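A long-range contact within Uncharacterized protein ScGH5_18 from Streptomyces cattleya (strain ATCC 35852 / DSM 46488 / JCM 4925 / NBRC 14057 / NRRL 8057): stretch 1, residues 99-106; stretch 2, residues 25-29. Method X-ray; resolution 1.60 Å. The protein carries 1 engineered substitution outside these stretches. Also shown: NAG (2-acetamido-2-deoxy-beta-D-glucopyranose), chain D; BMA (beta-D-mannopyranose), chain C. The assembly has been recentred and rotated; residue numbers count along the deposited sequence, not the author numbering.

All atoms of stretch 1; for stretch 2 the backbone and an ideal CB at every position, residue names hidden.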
# COMPACT_ATOMS: atom_id res chain seq x y z
N HIS B 99 6.03 8.88 -2.40
CA HIS B 99 5.97 8.86 -3.86
C HIS B 99 7.30 8.46 -4.49
O HIS B 99 8.35 9.00 -4.13
CB HIS B 99 5.56 10.22 -4.41
CG HIS B 99 5.30 10.19 -5.88
ND1 HIS B 99 4.11 9.72 -6.40
CD2 HIS B 99 6.09 10.47 -6.94
CE1 HIS B 99 4.16 9.77 -7.72
NE2 HIS B 99 5.36 10.22 -8.07
N LEU B 100 7.24 7.55 -5.46
CA LEU B 100 8.41 7.21 -6.27
C LEU B 100 7.97 6.87 -7.68
O LEU B 100 7.26 5.87 -7.88
CB LEU B 100 9.19 6.04 -5.66
CG LEU B 100 10.06 6.31 -4.43
CD1 LEU B 100 10.51 5.00 -3.80
CD2 LEU B 100 11.26 7.17 -4.81
N SER B 101 8.40 7.68 -8.66
CA SER B 101 8.33 7.34 -10.09
C SER B 101 6.91 6.96 -10.53
O SER B 101 6.72 5.99 -11.26
CB SER B 101 9.31 6.21 -10.42
OG SER B 101 10.60 6.49 -9.90
N SER B 102 5.93 7.75 -10.09
CA SER B 102 4.49 7.73 -10.42
C SER B 102 3.68 6.86 -9.46
O SER B 102 2.45 6.92 -9.51
CB SER B 102 4.19 7.28 -11.86
OG SER B 102 4.25 5.87 -11.98
N PHE B 103 4.32 6.07 -8.61
CA PHE B 103 3.64 5.23 -7.62
C PHE B 103 3.64 5.87 -6.23
O PHE B 103 4.68 6.36 -5.76
CB PHE B 103 4.31 3.86 -7.53
CG PHE B 103 4.29 3.09 -8.82
CD1 PHE B 103 3.16 2.36 -9.18
CD2 PHE B 103 5.39 3.12 -9.68
CE1 PHE B 103 3.14 1.66 -10.38
CE2 PHE B 103 5.38 2.42 -10.86
CZ PHE B 103 4.24 1.69 -11.22
N ASP B 104 2.50 5.79 -5.56
CA ASP B 104 2.37 6.16 -4.15
C ASP B 104 2.43 4.90 -3.30
O ASP B 104 1.59 4.00 -3.46
CB ASP B 104 1.05 6.89 -3.89
CG ASP B 104 1.01 8.30 -4.46
OD1 ASP B 104 2.09 8.90 -4.70
OD2 ASP B 104 -0.12 8.80 -4.64
N PHE B 105 3.37 4.88 -2.34
CA PHE B 105 3.52 3.77 -1.40
C PHE B 105 3.03 4.26 -0.04
O PHE B 105 3.78 4.88 0.72
CB PHE B 105 4.98 3.31 -1.35
CG PHE B 105 5.44 2.72 -2.66
CD1 PHE B 105 5.13 1.41 -3.00
CD2 PHE B 105 6.12 3.50 -3.58
CE1 PHE B 105 5.51 0.87 -4.23
CE2 PHE B 105 6.51 2.97 -4.81
CZ PHE B 105 6.21 1.65 -5.13
N LEU B 106 1.76 3.97 0.26
CA LEU B 106 1.15 4.47 1.49
C LEU B 106 0.85 3.32 2.44
O LEU B 106 0.29 2.31 2.01
CB LEU B 106 -0.14 5.23 1.17
CG LEU B 106 0.02 6.52 0.36
CD1 LEU B 106 -1.31 6.94 -0.28
CD2 LEU B 106 0.59 7.64 1.23
N UNK B 25 15.27 -5.64 -8.80
CA UNK B 25 14.13 -5.43 -7.93
C UNK B 25 13.66 -4.00 -7.79
O UNK B 25 12.59 -3.78 -7.21
CB UNK B 25 14.46 -5.97 -6.54
N UNK B 26 14.44 -3.02 -8.27
CA UNK B 26 14.07 -1.61 -8.10
C UNK B 26 13.92 -1.37 -6.59
O UNK B 26 14.55 -2.04 -5.77
CB UNK B 26 12.78 -1.27 -8.86
N UNK B 27 13.08 -0.42 -6.19
CA UNK B 27 12.93 -0.18 -4.76
C UNK B 27 12.21 -1.31 -4.04
O UNK B 27 12.20 -1.32 -2.80
CB UNK B 27 12.18 1.13 -4.53
N UNK B 28 11.63 -2.26 -4.77
CA UNK B 28 11.12 -3.46 -4.13
C UNK B 28 12.24 -4.38 -3.65
O UNK B 28 11.94 -5.44 -3.09
CB UNK B 28 10.20 -4.21 -5.10
N UNK B 29 13.51 -4.00 -3.83
CA UNK B 29 14.59 -4.87 -3.38
C UNK B 29 14.60 -5.03 -1.86
O UNK B 29 15.18 -6.00 -1.36
CB UNK B 29 15.94 -4.32 -3.85
C1 NAG D . 5.96 14.43 -11.16
C2 NAG D . 6.01 12.91 -11.05
C3 NAG D . 7.08 12.48 -10.04
C4 NAG D . 8.43 13.14 -10.34
C5 NAG D . 8.21 14.66 -10.43
C6 NAG D . 9.44 15.46 -10.77
C7 NAG D . 4.08 11.40 -11.28
C8 NAG D . 2.72 11.03 -10.74
N2 NAG D . 4.70 12.40 -10.66
O1 NAG D . 5.08 14.78 -12.17
O3 NAG D . 7.22 11.07 -10.04
O4 NAG D . 9.34 12.80 -9.30
O5 NAG D . 7.26 14.93 -11.47
O6 NAG D . 9.18 16.85 -10.67
O7 NAG D . 4.58 10.82 -12.24
C1 BMA C . 10.76 12.72 -9.63
C2 BMA C . 11.43 11.59 -8.78
C3 BMA C . 10.79 10.27 -9.16
C4 BMA C . 10.70 10.12 -10.74
C5 BMA C . 11.49 11.26 -11.45
C6 BMA C . 11.35 11.23 -12.96
O2 BMA C . 11.27 11.81 -7.39
O3 BMA C . 9.51 10.11 -8.49
O4 BMA C . 11.25 8.88 -11.09
O5 BMA C . 10.97 12.54 -11.05
O6 BMA C . 9.94 11.39 -13.27

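Stretch 1 is a tight hairpin. A type I' turn runs from Leu100 to Phe103, closed by Leu100 N to Phe103 O at 2.8 Å and Phe103 N to Leu100 O at 3.0 Å. The CA-to-CB bonds of Leu100, Ser101, Phe103 and Phe105 point toward stretch 2. They offer a mostly apolar surface with one hydroxyl, Ser101 OG.

Position 25 has phi 97° and psi -11°. A positive phi of this size by itself favours glycine. An ideal CB would meet nothing of stretch 1, but would be crowded by CA of position 29. The residue is Gly25, and it makes no contact with stretch 1.

Position 26 also has a positive phi, 57°, with psi -152°. This backbone alone would suit glycine and counts against beta-branched residues. Its CA-to-CB bond points toward stretch 1, yet the ideal CB has nothing of that stretch within 5.5 Å. A short side chain would leave the gap unfilled. A large aromatic could reach Leu100, Phe103 and Phe105; methionine might just do so. A polar group could serve the region of Ser101 OG. The residue is Trp26, with chi1 -169° (t). Its ring inserts rim first. Trp26 CZ2 lies 3.6 Å from Ser101 OG, and Trp26 CH2 lies 3.8 Å from Leu100 O, both near the ring plane. Trp26 CH2 is also 4.1 Å from Leu100 CB and 4.2 Å from Phe103 CD2. Trp26 CZ3 packs 3.9 Å from Phe105 CZ. The indole nitrogen remains free to bond a water: Trp26 NE1 donates to it at 2.8 Å, and the same water is 2.8 Å from Ser101 OG. No direct hydrogen bond joins the two stretches, so this water is a polar bridge between them. Ser101 also binds the mannose, its N donating to BMA O3 at 2.7 Å.

Position 27 lies in a 3-10 segment. Its CA-to-CB bond points toward stretch 1, and the ideal CB is 4.3 Å from Leu100 CD1. The neighbour is a leucine methyl, so leucine, isoleucine, methionine or an aromatic would suit. The residue is Phe27, with chi1 -60° (m). Leu100 CD1 sits over one face of its ring, 4.0 Å from the centroid of Phe27 and 30° off the ring normal. The closest atoms are Leu100 CD1 and Phe27 CD2, at 3.5 Å. The flat ring gives the methyl a broad surface to rest on.

Position 28 points its CA-to-CB bond sideways, with no atom of stretch 1 within 5.5 Å of the ideal CB. A longer side chain could still reach Phe105, and an aromatic or a long aliphatic would do. The residue is His28, whose end comes nearer. His28 CE1 lies 3.8 Å from Phe105 CE1. The rings meet rim to rim, with planes at 72°.

Position 29 is out of reach of stretch 1, which therefore sets no preference. The residue is His29. Its N bonds Trp26 O at 2.9 Å.

Stretch 2 (25-29) GWFHH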
# COMPACT_ATOMS: atom_id res chain seq x y z
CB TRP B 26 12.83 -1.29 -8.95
CG TRP B 26 12.48 0.17 -9.08
CD1 TRP B 26 13.20 1.14 -9.71
CD2 TRP B 26 11.27 0.81 -8.63
NE1 TRP B 26 12.55 2.35 -9.65
CE2 TRP B 26 11.36 2.17 -8.99
CE3 TRP B 26 10.14 0.36 -7.92
CZ2 TRP B 26 10.35 3.09 -8.69
CZ3 TRP B 26 9.13 1.28 -7.62
CH2 TRP B 26 9.25 2.63 -8.00
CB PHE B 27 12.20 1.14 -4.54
CG PHE B 27 12.94 2.30 -5.12
CD1 PHE B 27 14.22 2.61 -4.69
CD2 PHE B 27 12.35 3.08 -6.09
CE1 PHE B 27 14.91 3.68 -5.24
CE2 PHE B 27 13.03 4.16 -6.64
CZ PHE B 27 14.32 4.46 -6.20
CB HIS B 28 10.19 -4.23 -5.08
CG HIS B 28 9.14 -3.37 -5.72
ND1 HIS B 28 8.19 -2.69 -4.99
CD2 HIS B 28 8.87 -3.12 -7.02
CE1 HIS B 28 7.39 -2.03 -5.81
NE2 HIS B 28 7.78 -2.28 -7.05
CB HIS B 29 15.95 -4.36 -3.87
CG HIS B 29 16.49 -3.21 -3.08
ND1 HIS B 29 17.79 -3.18 -2.62
CD2 HIS B 29 15.93 -2.04 -2.69
CE1 HIS B 29 18.00 -2.06 -1.96
NE2 HIS B 29 16.89 -1.35 -1.99
O HOH W 1 12.77 4.94 -10.73
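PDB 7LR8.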